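Local coordinates for protein methyltransferase 1 (Methanosarcina barkeri, PDB 2I2X) that transfers the methyl group of methanol to the cob(I)amide bound by its partner corrinoid protein, an early zinc-dependent step of methanogenesis from methanol, at residues 17-21 against 340-344. Residues are numbered along the deposited sequence; the frame is centred on the assembly and turned at random.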
ATOM      1  N   MET A  17     -12.354  -7.797 -27.231  1.00  9.18           N
ATOM      2  CA  MET A  17     -12.200  -7.041 -25.997  1.00  8.40           C
ATOM      3  C   MET A  17     -10.722  -6.902 -25.559  1.00  8.28           C
ATOM      4  O   MET A  17      -9.904  -7.840 -25.668  1.00  7.19           O
ATOM      5  CB  MET A  17     -13.029  -7.671 -24.894  1.00  8.10           C
ATOM      6  CG  MET A  17     -14.548  -7.697 -25.197  1.00  9.57           C
ATOM      7  SD  MET A  17     -15.466  -8.538 -23.897  1.00  8.96           S
ATOM      8  CE  MET A  17     -15.552  -7.177 -22.766  1.00  7.55           C
ATOM      9  N   THR A  18     -10.399  -5.713 -25.072  1.00  7.41           N
ATOM     10  CA  THR A  18      -9.083  -5.438 -24.593  1.00  6.78           C
ATOM     11  C   THR A  18      -9.160  -4.341 -23.531  1.00  6.26           C
ATOM     12  O   THR A  18     -10.234  -3.736 -23.317  1.00  4.73           O
ATOM     13  CB  THR A  18      -8.107  -5.086 -25.758  1.00  7.19           C
ATOM     14  OG1 THR A  18      -6.771  -5.360 -25.347  1.00  8.11           O
ATOM     15  CG2 THR A  18      -8.204  -3.616 -26.183  1.00  6.02           C
ATOM     16  N   PHE A  19      -8.026  -4.089 -22.866  1.00  5.29           N
ATOM     17  CA  PHE A  19      -7.979  -3.026 -21.873  1.00  4.68           C
ATOM     18  C   PHE A  19      -7.691  -1.638 -22.497  1.00  5.12           C
ATOM     19  O   PHE A  19      -7.098  -1.554 -23.580  1.00  5.54           O
ATOM     20  CB  PHE A  19      -7.022  -3.389 -20.749  1.00  4.10           C
ATOM     21  CG  PHE A  19      -5.628  -3.818 -21.211  1.00  3.18           C
ATOM     22  CD1 PHE A  19      -5.152  -5.086 -20.913  1.00  2.00           C
ATOM     23  CD2 PHE A  19      -4.786  -2.927 -21.867  1.00  2.00           C
ATOM     24  CE1 PHE A  19      -3.846  -5.481 -21.297  1.00  4.76           C
ATOM     25  CE2 PHE A  19      -3.514  -3.302 -22.255  1.00  3.83           C
ATOM     26  CZ  PHE A  19      -3.021  -4.590 -21.970  1.00  2.00           C
ATOM     27  N   GLY A  20      -8.158  -0.572 -21.850  1.00  5.17           N
ATOM     28  CA  GLY A  20      -7.939   0.796 -22.322  1.00  6.58           C
ATOM     29  C   GLY A  20      -8.673   1.198 -23.593  1.00  7.90           C
ATOM     30  O   GLY A  20      -8.604   2.368 -24.061  1.00  7.23           O
ATOM     31  N   VAL A  21      -9.358   0.232 -24.191  1.00  9.18           N
ATOM     32  CA  VAL A  21     -10.259   0.604 -25.265  1.00 10.63           C
ATOM     33  C   VAL A  21     -11.674   0.084 -25.106  1.00 11.08           C
ATOM     34  O   VAL A  21     -11.933  -1.062 -24.739  1.00 11.09           O
ATOM     35  CB  VAL A  21      -9.642   0.443 -26.752  1.00 11.02           C
ATOM     36  CG1 VAL A  21      -8.264  -0.157 -26.755  1.00  8.53           C
ATOM     37  CG2 VAL A  21     -10.595  -0.240 -27.720  1.00  8.42           C
ATOM     38  N   MET A 340       0.245  -1.420 -19.100  1.00  5.80           N
ATOM     39  CA  MET A 340      -0.842  -1.698 -20.012  1.00  5.65           C
ATOM     40  C   MET A 340      -0.693  -0.772 -21.209  1.00  5.98           C
ATOM     41  O   MET A 340      -0.773  -1.242 -22.335  1.00  6.76           O
ATOM     42  CB  MET A 340      -2.203  -1.571 -19.320  1.00  5.77           C
ATOM     43  CG  MET A 340      -2.594  -2.826 -18.501  1.00  4.61           C
ATOM     44  SD  MET A 340      -4.231  -2.669 -17.736  1.00  5.41           S
ATOM     45  CE  MET A 340      -3.923  -1.510 -16.389  1.00  2.15           C
ATOM     46  N   ASN A 341      -0.423   0.520 -20.988  1.00  5.38           N
ATOM     47  CA  ASN A 341      -0.416   1.453 -22.107  1.00  5.43           C
ATOM     48  C   ASN A 341       0.709   1.189 -23.072  1.00  5.68           C
ATOM     49  O   ASN A 341       0.547   1.441 -24.255  1.00  6.05           O
ATOM     50  CB  ASN A 341      -0.442   2.912 -21.656  1.00  5.01           C
ATOM     51  CG  ASN A 341      -1.697   3.263 -20.858  1.00  7.38           C
ATOM     52  OD1 ASN A 341      -2.730   2.536 -20.902  1.00  8.57           O
ATOM     53  ND2 ASN A 341      -1.640   4.401 -20.140  1.00  4.87           N
ATOM     54  N   THR A 342       1.839   0.666 -22.570  1.00  6.03           N
ATOM     55  CA  THR A 342       2.985   0.260 -23.406  1.00  5.36           C
ATOM     56  C   THR A 342       2.623  -0.938 -24.310  1.00  5.77           C
ATOM     57  O   THR A 342       3.100  -1.046 -25.450  1.00  6.30           O
ATOM     58  CB  THR A 342       4.210  -0.132 -22.497  1.00  5.01           C
ATOM     59  OG1 THR A 342       4.592   0.980 -21.692  1.00  3.99           O
ATOM     60  CG2 THR A 342       5.424  -0.575 -23.311  1.00  3.15           C
ATOM     61  N   ALA A 343       1.834  -1.861 -23.758  1.00  5.67           N
ATOM     62  CA  ALA A 343       1.284  -3.002 -24.490  1.00  5.57           C
ATOM     63  C   ALA A 343       0.439  -2.502 -25.653  1.00  5.39           C
ATOM     64  O   ALA A 343       0.577  -2.970 -26.799  1.00  6.27           O
ATOM     65  CB  ALA A 343       0.457  -3.884 -23.562  1.00  4.70           C
ATOM     66  N   LEU A 344      -0.410  -1.531 -25.378  1.00  4.79           N
ATOM     67  CA  LEU A 344      -1.247  -0.985 -26.421  1.00  5.29           C
ATOM     68  C   LEU A 344      -0.388  -0.342 -27.515  1.00  5.73           C
ATOM     69  O   LEU A 344      -0.560  -0.609 -28.705  1.00  5.83           O
ATOM     70  CB  LEU A 344      -2.250   0.018 -25.842  1.00  4.38           C
ATOM     71  CG  LEU A 344      -3.432  -0.567 -25.069  1.00  5.30           C
ATOM     72  CD1 LEU A 344      -3.964   0.497 -24.092  1.00  6.46           C
ATOM     73  CD2 LEU A 344      -4.597  -1.098 -26.018  1.00  3.61           C
TER
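With its CG set between the backbone N and the carbonyl carbon (chi1 52°), Phe-19 turns its ring onto helix 325-345, where Met-340 meets it, CG anti to its own carbonyl carbon (chi1 -81°). The methionine chain runs over one face of the ring: its CG stands 3.8 Å from the centroid, 7° off the ring normal, a CH-pi contact, and its SD follows at 4.1 Å from the centroid, a Met-aromatic contact over that same face. A flexible, polarisable methionine suits this place because methylene and sulfur can both lie against the pi cloud. Ala-343, one turn further on, meets the ring at its edge and in its plane, CB 3.9 Å from Phe-19 CZ; its small methyl lets the ring come close. A flat aromatic can thus offer a face to Met-340 and an edge to Ala-343 at once. Leu-344 sets its CG obliquely 3.9 Å from Phe-19 CE2, while its CD2 turns away from the ring, 3.5 Å from Phe-19 O and 3.9 Å from Val-21 CG1; the leucine fork suits both tasks. Gly-20, with positive phi and Leu-344 CD1 near its CA, occupies a position suited to a residue without a side chain. No hydrogen bond links 17-21 to 340-344, so apolar packing, away from the metal and corrinoid sites, carries the contact. Were Phe-19 replaced by an alanine, Met-340 would probably lose the face on which its CG and SD lie, and a gap would be likely beside Ala-343 and Leu-344. Leu-352 and Met-356 of helix 349-361 also touch the ring, and Thr-18 OG1 hydrogen-bonds to Asp-349 of that helix. The N-terminal loop of this TIM-barrel and helix-bundle protein thus packs against helices 325-345 and 349-361, ahead of strand 21-22.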